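Local coordinates for protein EscN (Escherichia coli O127:H6, PDB 2OBL) that belongs to the ATP synthase alpha/beta family of P-loop proteins and is probably a component of a type III secretion system, at residues 249-252 with 257-260; 59-64 with 259-264; 9-14 with 149-154. The protein carries 1 engineered substitution. All coordinates share one frame; numbering follows the deposited sequence.

Interaction 1: 249-252 with 257-260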
ATOM      1  N   GLU A 249      15.877 -10.072   3.390  1.00 14.94           N
ATOM      2  CA  GLU A 249      16.052 -11.461   3.807  1.00 14.92           C
ATOM      3  C   GLU A 249      15.103 -12.436   3.104  1.00 14.45           C
ATOM      4  O   GLU A 249      15.523 -13.523   2.678  1.00 13.65           O
ATOM      5  CB  GLU A 249      15.946 -11.583   5.330  1.00 15.12           C
ATOM      6  CG  GLU A 249      17.158 -11.020   6.075  1.00 15.47           C
ATOM      7  CD  GLU A 249      17.240  -9.488   6.082  1.00 16.63           C
ATOM      8  OE1 GLU A 249      16.202  -8.802   5.878  1.00 15.35           O
ATOM      9  OE2 GLU A 249      18.361  -8.971   6.296  1.00 17.28           O
ATOM     10  N   LEU A 250      13.830 -12.065   2.981  1.00 13.52           N
ATOM     11  CA  LEU A 250      12.889 -12.887   2.223  1.00 14.09           C
ATOM     12  C   LEU A 250      13.117 -12.809   0.709  1.00 14.56           C
ATOM     13  O   LEU A 250      13.043 -13.828   0.013  1.00 14.88           O
ATOM     14  CB  LEU A 250      11.437 -12.539   2.577  1.00 13.62           C
ATOM     15  CG  LEU A 250      11.036 -12.959   3.992  1.00 13.98           C
ATOM     16  CD1 LEU A 250       9.684 -12.360   4.379  1.00 14.85           C
ATOM     17  CD2 LEU A 250      11.037 -14.486   4.154  1.00 13.65           C
ATOM     18  N   ALA A 251      13.398 -11.617   0.194  1.00 15.07           N
ATOM     19  CA  ALA A 251      13.657 -11.480  -1.239  1.00 16.49           C
ATOM     20  C   ALA A 251      14.828 -12.359  -1.708  1.00 17.54           C
ATOM     21  O   ALA A 251      14.810 -12.889  -2.823  1.00 17.65           O
ATOM     22  CB  ALA A 251      13.894 -10.016  -1.613  1.00 16.04           C
ATOM     23  N   GLU A 252      15.838 -12.524  -0.857  1.00 18.27           N
ATOM     24  CA  GLU A 252      17.025 -13.306  -1.217  1.00 19.65           C
ATOM     25  C   GLU A 252      16.790 -14.812  -1.118  1.00 19.34           C
ATOM     26  O   GLU A 252      17.573 -15.623  -1.639  1.00 18.82           O
ATOM     27  CB  GLU A 252      18.217 -12.864  -0.372  1.00 21.57           C
ATOM     28  CG  GLU A 252      18.647 -11.447  -0.702  1.00 23.49           C
ATOM     29  CD  GLU A 252      19.804 -10.968   0.138  1.00 24.99           C
ATOM     30  OE1 GLU A 252      20.019 -11.542   1.229  1.00 26.45           O
ATOM     31  OE2 GLU A 252      20.500 -10.023  -0.294  1.00 25.34           O
ATOM     32  N   PRO A 257       5.315 -12.635  -2.372  1.00 14.26           N
ATOM     33  CA  PRO A 257       5.732 -11.317  -1.838  1.00 14.66           C
ATOM     34  C   PRO A 257       6.630 -11.449  -0.613  1.00 14.05           C
ATOM     35  O   PRO A 257       6.393 -12.323   0.211  1.00 13.71           O
ATOM     36  CB  PRO A 257       4.401 -10.672  -1.424  1.00 14.89           C
ATOM     37  CG  PRO A 257       3.375 -11.336  -2.324  1.00 15.55           C
ATOM     38  CD  PRO A 257       3.845 -12.763  -2.410  1.00 14.50           C
ATOM     39  N   ALA A 258       7.634 -10.573  -0.476  1.00 13.50           N
ATOM     40  CA  ALA A 258       8.659 -10.724   0.556  1.00 12.93           C
ATOM     41  C   ALA A 258       8.212 -10.123   1.885  1.00 13.17           C
ATOM     42  O   ALA A 258       8.970  -9.400   2.537  1.00 13.03           O
ATOM     43  CB  ALA A 258       9.974 -10.099   0.103  1.00 13.71           C
ATOM     44  N   ILE A 259       6.988 -10.444   2.280  1.00 12.97           N
ATOM     45  CA  ILE A 259       6.382  -9.848   3.454  1.00 12.64           C
ATOM     46  C   ILE A 259       6.828 -10.566   4.726  1.00 12.86           C
ATOM     47  O   ILE A 259       6.615 -11.770   4.885  1.00 13.18           O
ATOM     48  CB  ILE A 259       4.842  -9.890   3.382  1.00 12.94           C
ATOM     49  CG1 ILE A 259       4.321  -9.140   2.145  1.00 13.54           C
ATOM     50  CG2 ILE A 259       4.262  -9.327   4.658  1.00 12.69           C
ATOM     51  CD1 ILE A 259       2.836  -9.460   1.812  1.00 13.62           C
ATOM     52  N   ASP A 260       7.437  -9.825   5.638  1.00 12.94           N
ATOM     53  CA  ASP A 260       7.761 -10.392   6.940  1.00 13.76           C
ATOM     54  C   ASP A 260       6.525 -10.277   7.808  1.00 13.88           C
ATOM     55  O   ASP A 260       6.156  -9.186   8.236  1.00 13.27           O
ATOM     56  CB  ASP A 260       8.932  -9.638   7.571  1.00 13.16           C
ATOM     57  CG  ASP A 260       9.415 -10.283   8.865  1.00 14.70           C
ATOM     58  OD1 ASP A 260       8.597 -10.460   9.787  1.00 13.16           O
ATOM     59  OD2 ASP A 260      10.619 -10.605   8.954  1.00 15.14           O
TER
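The backbone N of Leu250, the residue that leans on Ala258 and the peptide beyond it, is hydrogen-bonded to Thr247 OG1, so the start of the short helix 248-251 is tied down just before the contact. Backbone bonds also link Thr247 to Ala258 and Val245 to Asp260, holding the returning chain beside the helix. Between the two segments themselves the contact is all packing. Leu250 carries most of it and presents two different surfaces. Near the backbone, its CB rests on Ala258 CB at 3.8 Å. Further out, CG lies anti to the carbonyl carbon (chi1 -69°) and CD1 continues in an extended path, which lays this methyl over the face of the peptide joining Ile259 to Asp260. The fit there is tight, with CD1 only 3.2 Å from Ile259 O and 3.6 Å from Asp260 N. The same methyl also brushes Ala258 O and, more loosely, Asp260 CB.

Ala258 is the centre of an inverse gamma turn, closed by a weak bond from Ile259 N to Pro257 O, and Pro257 is itself entered through a cis peptide. This sharp bend turns the Ala258 methyl toward the helix, while the CB atoms of Pro257 and Ile259 face away from it. In the P-loop fold of this family the bend belongs to the connection between the antiparallel strands 242-245 and 265-266, and Ala258 lies near, without touching, the probable Walker A loop. Its methyl fits against the helix backbone, 3.7 Å from Ala251 N, and Ala251 CB flanks it at 4.3 Å. With only a methyl for a side chain on Ala258, the backbones come close: Leu250 CA and Ala258 CA are 5.0 Å apart.

Interaction 2: 59-64 with 259-264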
ATOM      1  N   VAL A  59      -4.167 -10.675  -2.292  1.00 23.74           N
ATOM      2  CA  VAL A  59      -2.858 -11.160  -1.881  1.00 22.48           C
ATOM      3  C   VAL A  59      -3.092 -12.037  -0.658  1.00 22.30           C
ATOM      4  O   VAL A  59      -3.515 -11.546   0.392  1.00 21.95           O
ATOM      5  CB  VAL A  59      -1.897  -9.993  -1.511  1.00 22.75           C
ATOM      6  CG1 VAL A  59      -0.546 -10.532  -1.060  1.00 22.75           C
ATOM      7  CG2 VAL A  59      -1.718  -9.050  -2.690  1.00 22.86           C
ATOM      8  N   ARG A  60      -2.846 -13.337  -0.803  1.00 21.72           N
ATOM      9  CA  ARG A  60      -3.170 -14.295   0.263  1.00 21.54           C
ATOM     10  C   ARG A  60      -2.571 -13.958   1.613  1.00 20.75           C
ATOM     11  O   ARG A  60      -3.248 -14.031   2.626  1.00 21.29           O
ATOM     12  CB  ARG A  60      -2.762 -15.718  -0.128  1.00 22.25           C
ATOM     13  CG  ARG A  60      -3.641 -16.320  -1.208  1.00 23.04           C
ATOM     14  CD  ARG A  60      -3.409 -17.828  -1.317  1.00 25.24           C
ATOM     15  NE  ARG A  60      -2.029 -18.133  -1.690  1.00 25.83           N
ATOM     16  CZ  ARG A  60      -1.639 -18.460  -2.918  1.00 25.84           C
ATOM     17  NH1 ARG A  60      -2.524 -18.529  -3.904  1.00 26.25           N
ATOM     18  NH2 ARG A  60      -0.353 -18.706  -3.164  1.00 25.73           N
ATOM     19  N   ALA A  61      -1.299 -13.581   1.636  1.00 21.06           N
ATOM     20  CA  ALA A  61      -0.635 -13.324   2.899  1.00 21.94           C
ATOM     21  C   ALA A  61      -1.345 -12.205   3.648  1.00 22.44           C
ATOM     22  O   ALA A  61      -1.508 -12.277   4.863  1.00 23.33           O
ATOM     23  CB  ALA A  61       0.806 -12.967   2.666  1.00 22.20           C
ATOM     24  N   ILE A  62      -1.766 -11.175   2.919  1.00 21.87           N
ATOM     25  CA  ILE A  62      -2.390 -10.001   3.545  1.00 21.60           C
ATOM     26  C   ILE A  62      -3.858 -10.250   3.863  1.00 21.10           C
ATOM     27  O   ILE A  62      -4.299 -10.082   5.000  1.00 20.80           O
ATOM     28  CB  ILE A  62      -2.239  -8.733   2.677  1.00 21.38           C
ATOM     29  CG1 ILE A  62      -0.754  -8.418   2.452  1.00 21.96           C
ATOM     30  CG2 ILE A  62      -2.924  -7.527   3.357  1.00 22.17           C
ATOM     31  CD1 ILE A  62      -0.502  -7.337   1.393  1.00 22.38           C
ATOM     32  N   ASP A  63      -4.619 -10.667   2.858  1.00 21.32           N
ATOM     33  CA  ASP A  63      -6.038 -10.970   3.061  1.00 20.79           C
ATOM     34  C   ASP A  63      -6.243 -12.029   4.151  1.00 20.70           C
ATOM     35  O   ASP A  63      -7.219 -11.984   4.923  1.00 19.78           O
ATOM     36  CB  ASP A  63      -6.666 -11.473   1.759  1.00 21.67           C
ATOM     37  CG  ASP A  63      -6.672 -10.420   0.645  1.00 22.25           C
ATOM     38  OD1 ASP A  63      -6.533  -9.212   0.925  1.00 22.44           O
ATOM     39  OD2 ASP A  63      -6.833 -10.817  -0.527  1.00 22.82           O
ATOM     40  N   GLY A  64      -5.330 -12.996   4.197  1.00 20.30           N
ATOM     41  CA  GLY A  64      -5.424 -14.084   5.168  1.00 21.03           C
ATOM     42  C   GLY A  64      -4.966 -13.720   6.571  1.00 19.63           C
ATOM     43  O   GLY A  64      -5.664 -14.007   7.548  1.00 19.63           O
ATOM     44  N   ILE A 259       6.988 -10.444   2.280  1.00 12.97           N
ATOM     45  CA  ILE A 259       6.382  -9.848   3.454  1.00 12.64           C
ATOM     46  C   ILE A 259       6.828 -10.566   4.726  1.00 12.86           C
ATOM     47  O   ILE A 259       6.615 -11.770   4.885  1.00 13.18           O
ATOM     48  CB  ILE A 259       4.842  -9.890   3.382  1.00 12.94           C
ATOM     49  CG1 ILE A 259       4.321  -9.140   2.145  1.00 13.54           C
ATOM     50  CG2 ILE A 259       4.262  -9.327   4.658  1.00 12.69           C
ATOM     51  CD1 ILE A 259       2.836  -9.460   1.812  1.00 13.62           C
ATOM     52  N   ASP A 260       7.437  -9.825   5.638  1.00 12.94           N
ATOM     53  CA  ASP A 260       7.761 -10.392   6.940  1.00 13.76           C
ATOM     54  C   ASP A 260       6.525 -10.277   7.808  1.00 13.88           C
ATOM     55  O   ASP A 260       6.156  -9.186   8.236  1.00 13.27           O
ATOM     56  CB  ASP A 260       8.932  -9.638   7.571  1.00 13.16           C
ATOM     57  CG  ASP A 260       9.415 -10.283   8.865  1.00 14.70           C
ATOM     58  OD1 ASP A 260       8.597 -10.460   9.787  1.00 13.16           O
ATOM     59  OD2 ASP A 260      10.619 -10.605   8.954  1.00 15.14           O
ATOM     60  N   ILE A 261       5.879 -11.402   8.074  1.00 14.08           N
ATOM     61  CA  ILE A 261       4.597 -11.360   8.790  1.00 14.23           C
ATOM     62  C   ILE A 261       4.741 -10.792  10.212  1.00 14.46           C
ATOM     63  O   ILE A 261       3.882 -10.039  10.678  1.00 13.82           O
ATOM     64  CB  ILE A 261       3.936 -12.757   8.805  1.00 15.12           C
ATOM     65  CG1 ILE A 261       3.837 -13.308   7.373  1.00 14.64           C
ATOM     66  CG2 ILE A 261       2.559 -12.718   9.512  1.00 15.45           C
ATOM     67  CD1 ILE A 261       2.857 -12.574   6.457  1.00 14.55           C
ATOM     68  N   GLY A 262       5.837 -11.137  10.885  1.00 14.24           N
ATOM     69  CA  GLY A 262       6.026 -10.752  12.285  1.00 14.47           C
ATOM     70  C   GLY A 262       6.273  -9.261  12.464  1.00 15.02           C
ATOM     71  O   GLY A 262       6.064  -8.712  13.555  1.00 15.53           O
ATOM     72  N   LEU A 263       6.713  -8.603  11.392  1.00 13.11           N
ATOM     73  CA  LEU A 263       6.977  -7.149  11.424  1.00 14.25           C
ATOM     74  C   LEU A 263       5.812  -6.354  10.858  1.00 14.05           C
ATOM     75  O   LEU A 263       5.835  -5.121  10.832  1.00 16.23           O
ATOM     76  CB  LEU A 263       8.212  -6.825  10.593  1.00 14.51           C
ATOM     77  CG  LEU A 263       9.526  -7.321  11.168  1.00 13.79           C
ATOM     78  CD1 LEU A 263      10.647  -7.058  10.175  1.00 14.97           C
ATOM     79  CD2 LEU A 263       9.772  -6.611  12.497  1.00 14.52           C
ATOM     80  N   SER A 264       4.794  -7.065  10.396  1.00 13.52           N
ATOM     81  CA  SER A 264       3.665  -6.420   9.741  1.00 13.66           C
ATOM     82  C   SER A 264       2.498  -6.467  10.695  1.00 13.52           C
ATOM     83  O   SER A 264       2.517  -7.253  11.651  1.00 14.24           O
ATOM     84  CB  SER A 264       3.317  -7.114   8.420  1.00 13.44           C
ATOM     85  OG  SER A 264       4.402  -7.052   7.498  1.00 13.37           O
TER
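The first turn of the helix at 60-64 faces the irregular loop 259-264, and the backbones come nearest where Ala61 CA and Ile259 CA stand 7.9 Å apart, a gap filled by aliphatic side chains. Ile259 bridges most of it. Its CG1 is anti to the carbonyl carbon (chi1 -59°) and the chain runs on extended, so CD1 lies against two helix residues at once: it is 3.8 Å from Ile62 CG1 and 4.1 Å from Ala61 CB. The Ile62 and Ile259 side chains cross at about a right angle. Ile261 adds a second methyl from the loop, its CD1 reaching Ala61 CB at 4.3 Å.

Val59 is the N-cap of this helix, and its carbonyl O accepts from Asp63 N at 2.8 Å. Helix 60-65 and the loop 259-264 belong to parts of the nucleotide-binding domain of the ATP synthase alpha/beta family that lie far apart in sequence, and Ile244 of strand 242-245 packs against both Ile62 and Ile259. On the helix side, Arg60 turns to another neighbour and forms a salt bridge with Asp331.

The loop holds its own shape around Asp260 O. Ser264 OG donates to it over 2.9 Å from above the carbonyl plane, 41° out of it, while Leu263 N approaches at 3.3 Å from the opposite face. Ser264 OG is further hydrogen-bonded to Val245 N, tying this turn to the strand.

Interaction 3: 9-14 with 149-154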
ATOM      1  N   ASP A   9     -15.226  12.444 -14.732  1.00 21.49           N
ATOM      2  CA  ASP A   9     -15.116  11.017 -15.016  1.00 21.90           C
ATOM      3  C   ASP A   9     -14.066  10.727 -16.095  1.00 21.60           C
ATOM      4  O   ASP A   9     -13.474   9.647 -16.107  1.00 22.28           O
ATOM      5  CB  ASP A   9     -16.463  10.433 -15.442  1.00 22.07           C
ATOM      6  CG  ASP A   9     -17.466  10.361 -14.310  1.00 22.64           C
ATOM      7  OD1 ASP A   9     -17.103  10.570 -13.130  1.00 23.38           O
ATOM      8  OD2 ASP A   9     -18.641  10.081 -14.612  1.00 23.50           O
ATOM      9  N   ALA A  10     -13.828  11.690 -16.989  1.00 20.87           N
ATOM     10  CA  ALA A  10     -12.933  11.484 -18.134  1.00 20.42           C
ATOM     11  C   ALA A  10     -11.476  11.279 -17.726  1.00 20.51           C
ATOM     12  O   ALA A  10     -10.615  10.978 -18.567  1.00 19.76           O
ATOM     13  CB  ALA A  10     -13.058  12.641 -19.153  1.00 20.93           C
ATOM     14  N   LEU A  11     -11.211  11.423 -16.428  1.00 19.92           N
ATOM     15  CA  LEU A  11      -9.882  11.202 -15.891  1.00 19.91           C
ATOM     16  C   LEU A  11      -9.515   9.721 -15.932  1.00 19.70           C
ATOM     17  O   LEU A  11      -8.339   9.374 -15.951  1.00 20.29           O
ATOM     18  CB  LEU A  11      -9.774  11.727 -14.450  1.00 19.35           C
ATOM     19  CG  LEU A  11      -9.741  13.236 -14.208  1.00 18.71           C
ATOM     20  CD1 LEU A  11      -9.789  13.546 -12.727  1.00 19.44           C
ATOM     21  CD2 LEU A  11      -8.496  13.857 -14.835  1.00 19.98           C
ATOM     22  N   LEU A  12     -10.514   8.844 -15.936  1.00 20.25           N
ATOM     23  CA  LEU A  12     -10.248   7.404 -15.907  1.00 20.66           C
ATOM     24  C   LEU A  12      -9.513   6.923 -17.162  1.00 20.86           C
ATOM     25  O   LEU A  12      -9.873   7.294 -18.296  1.00 20.31           O
ATOM     26  CB  LEU A  12     -11.537   6.606 -15.736  1.00 21.26           C
ATOM     27  CG  LEU A  12     -12.235   6.620 -14.380  1.00 22.60           C
ATOM     28  CD1 LEU A  12     -13.414   5.659 -14.417  1.00 22.82           C
ATOM     29  CD2 LEU A  12     -11.263   6.239 -13.268  1.00 22.49           C
ATOM     30  N   GLY A  13      -8.489   6.105 -16.945  1.00 20.63           N
ATOM     31  CA  GLY A  13      -7.676   5.547 -18.017  1.00 21.88           C
ATOM     32  C   GLY A  13      -6.584   6.487 -18.486  1.00 21.77           C
ATOM     33  O   GLY A  13      -5.867   6.184 -19.437  1.00 24.08           O
ATOM     34  N   ARG A  14      -6.428   7.620 -17.812  1.00 22.01           N
ATOM     35  CA  ARG A  14      -5.512   8.657 -18.293  1.00 22.49           C
ATOM     36  C   ARG A  14      -4.258   8.869 -17.454  1.00 21.77           C
ATOM     37  O   ARG A  14      -4.272   8.696 -16.237  1.00 21.32           O
ATOM     38  CB  ARG A  14      -6.241   9.988 -18.449  1.00 24.22           C
ATOM     39  CG  ARG A  14      -7.343   9.941 -19.490  1.00 28.01           C
ATOM     40  CD  ARG A  14      -7.606  11.311 -20.067  1.00 31.09           C
ATOM     41  NE  ARG A  14      -8.106  11.207 -21.436  1.00 34.52           N
ATOM     42  CZ  ARG A  14      -7.384  11.479 -22.518  1.00 35.09           C
ATOM     43  NH1 ARG A  14      -6.120  11.899 -22.409  1.00 35.66           N
ATOM     44  NH2 ARG A  14      -7.930  11.339 -23.711  1.00 36.55           N
ATOM     45  N   THR A 149      -5.021  12.761  -4.139  1.00 10.65           N
ATOM     46  CA  THR A 149      -5.962  12.683  -3.029  1.00 11.19           C
ATOM     47  C   THR A 149      -7.298  13.331  -3.417  1.00 11.48           C
ATOM     48  O   THR A 149      -8.373  12.789  -3.153  1.00 11.99           O
ATOM     49  CB  THR A 149      -5.370  13.277  -1.729  1.00 11.01           C
ATOM     50  OG1 THR A 149      -4.158  12.582  -1.392  1.00 11.47           O
ATOM     51  CG2 THR A 149      -6.368  13.122  -0.549  1.00 11.55           C
ATOM     52  N   THR A 150      -7.211  14.478  -4.068  1.00 10.46           N
ATOM     53  CA  THR A 150      -8.394  15.225  -4.505  1.00 12.44           C
ATOM     54  C   THR A 150      -9.201  14.431  -5.528  1.00 12.25           C
ATOM     55  O   THR A 150     -10.424  14.395  -5.476  1.00 12.20           O
ATOM     56  CB  THR A 150      -7.984  16.592  -5.067  1.00 12.50           C
ATOM     57  OG1 THR A 150      -7.390  17.360  -4.005  1.00 14.34           O
ATOM     58  CG2 THR A 150      -9.217  17.352  -5.594  1.00 12.65           C
ATOM     59  N   ILE A 151      -8.510  13.790  -6.459  1.00 12.50           N
ATOM     60  CA  ILE A 151      -9.181  12.957  -7.445  1.00 12.61           C
ATOM     61  C   ILE A 151      -9.875  11.754  -6.784  1.00 12.52           C
ATOM     62  O   ILE A 151     -11.002  11.387  -7.150  1.00 11.85           O
ATOM     63  CB  ILE A 151      -8.210  12.517  -8.556  1.00 13.27           C
ATOM     64  CG1 ILE A 151      -7.802  13.729  -9.414  1.00 12.37           C
ATOM     65  CG2 ILE A 151      -8.850  11.444  -9.430  1.00 13.76           C
ATOM     66  CD1 ILE A 151      -6.600  13.456 -10.312  1.00 13.46           C
ATOM     67  N   ALA A 152      -9.208  11.144  -5.809  1.00 12.80           N
ATOM     68  CA  ALA A 152      -9.809  10.068  -5.038  1.00 11.92           C
ATOM     69  C   ALA A 152     -11.091  10.532  -4.357  1.00 12.36           C
ATOM     70  O   ALA A 152     -12.074   9.801  -4.331  1.00 12.12           O
ATOM     71  CB  ALA A 152      -8.807   9.505  -3.989  1.00 11.11           C
ATOM     72  N   GLU A 153     -11.074  11.747  -3.812  1.00 12.98           N
ATOM     73  CA  GLU A 153     -12.268  12.320  -3.177  1.00 13.89           C
ATOM     74  C   GLU A 153     -13.393  12.527  -4.186  1.00 13.74           C
ATOM     75  O   GLU A 153     -14.567  12.274  -3.886  1.00 13.88           O
ATOM     76  CB  GLU A 153     -11.925  13.631  -2.470  1.00 14.32           C
ATOM     77  CG  GLU A 153     -11.046  13.453  -1.242  1.00 15.25           C
ATOM     78  CD  GLU A 153     -10.450  14.754  -0.749  1.00 15.84           C
ATOM     79  OE1 GLU A 153     -10.357  15.708  -1.545  1.00 16.79           O
ATOM     80  OE2 GLU A 153     -10.061  14.815   0.437  1.00 15.48           O
ATOM     81  N   TYR A 154     -13.039  12.979  -5.383  1.00 14.08           N
ATOM     82  CA  TYR A 154     -14.039  13.168  -6.430  1.00 14.54           C
ATOM     83  C   TYR A 154     -14.752  11.850  -6.730  1.00 14.87           C
ATOM     84  O   TYR A 154     -15.982  11.806  -6.784  1.00 14.08           O
ATOM     85  CB  TYR A 154     -13.431  13.745  -7.710  1.00 14.84           C
ATOM     86  CG  TYR A 154     -14.378  13.623  -8.886  1.00 14.87           C
ATOM     87  CD1 TYR A 154     -15.466  14.487  -9.026  1.00 15.19           C
ATOM     88  CD2 TYR A 154     -14.208  12.624  -9.831  1.00 14.50           C
ATOM     89  CE1 TYR A 154     -16.343  14.353 -10.081  1.00 15.15           C
ATOM     90  CE2 TYR A 154     -15.077  12.487 -10.889  1.00 15.37           C
ATOM     91  CZ  TYR A 154     -16.140  13.347 -11.011  1.00 15.26           C
ATOM     92  OH  TYR A 154     -16.991  13.186 -12.081  1.00 15.85           O
TER
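Tyr154 swings its ring out with CG anti to the backbone N (chi1 166°), and Asp9 tilts its carboxylate with CG anti to the carbonyl carbon (chi1 -70°); together these settings bring phenol and acid within bonding distance. Tyr154 OH donates to Asp9 OD1 over 2.8 Å. The hydroxyl comes from above the carboxylate plane, 59° out of it, and the two side chains cross at about a right angle. OD1 itself lies at the edge of the tyrosine ring, near its plane, 3.6 Å from CE2. Asp9 N also comes within 3.3 Å of Tyr154 OH, but the angle is poor and this is not a hydrogen bond.

One helical turn earlier, Ile151 meets Leu11. The two side chains reach for each other tip to tip, and Leu11 CD1 seats itself among the isoleucine branches, 3.9 Å from CG1 and 4.0 Å from both CG2 and CD1. The i, i+3 spacing puts Ile151 and Tyr154 on the same side of their helix, so one polar and one apolar contact fasten the loop.

The loop is compact in its own right. Residues 9-11 form a short 3-10 segment, with Leu12 N bonded to Asp9 O, and a type II beta turn follows from Leu11 to Arg14, with Gly13 at positive phi.

This N-terminal loop runs between strands 4-7 and 15-16, and helix 138-156 of the family's nucleotide-binding domain packs against it, beside strand 127-132 of the large mixed sheet. Val7 of the first strand touches both Ile151 and Tyr154, Val128 of strand 127-132 packs on Leu11 and Ile151, and Arg36 of strand 34-37 lies against Tyr154.

How the interactions relate
Interactions 1 and 2 are neighbours, with centres 11 Å apart, and share Ile259 and Asp260: one loop between helix 248-251 and strand 265-266 meets that helix on one side and the helix at 60-65 on another. They also touch directly, where Pro257 CG lies 4.2 Å from Val59 CG1. Interaction 3 sits on the opposite side of the chain's centre, its centre about 33 Å from that of interaction 1 and 30 Å from that of interaction 2. Along the chain it closes before interaction 1 opens, but its segments alternate with those of interaction 2. The large mixed sheet runs between these regions, so the contacts fasten elements at its two ends.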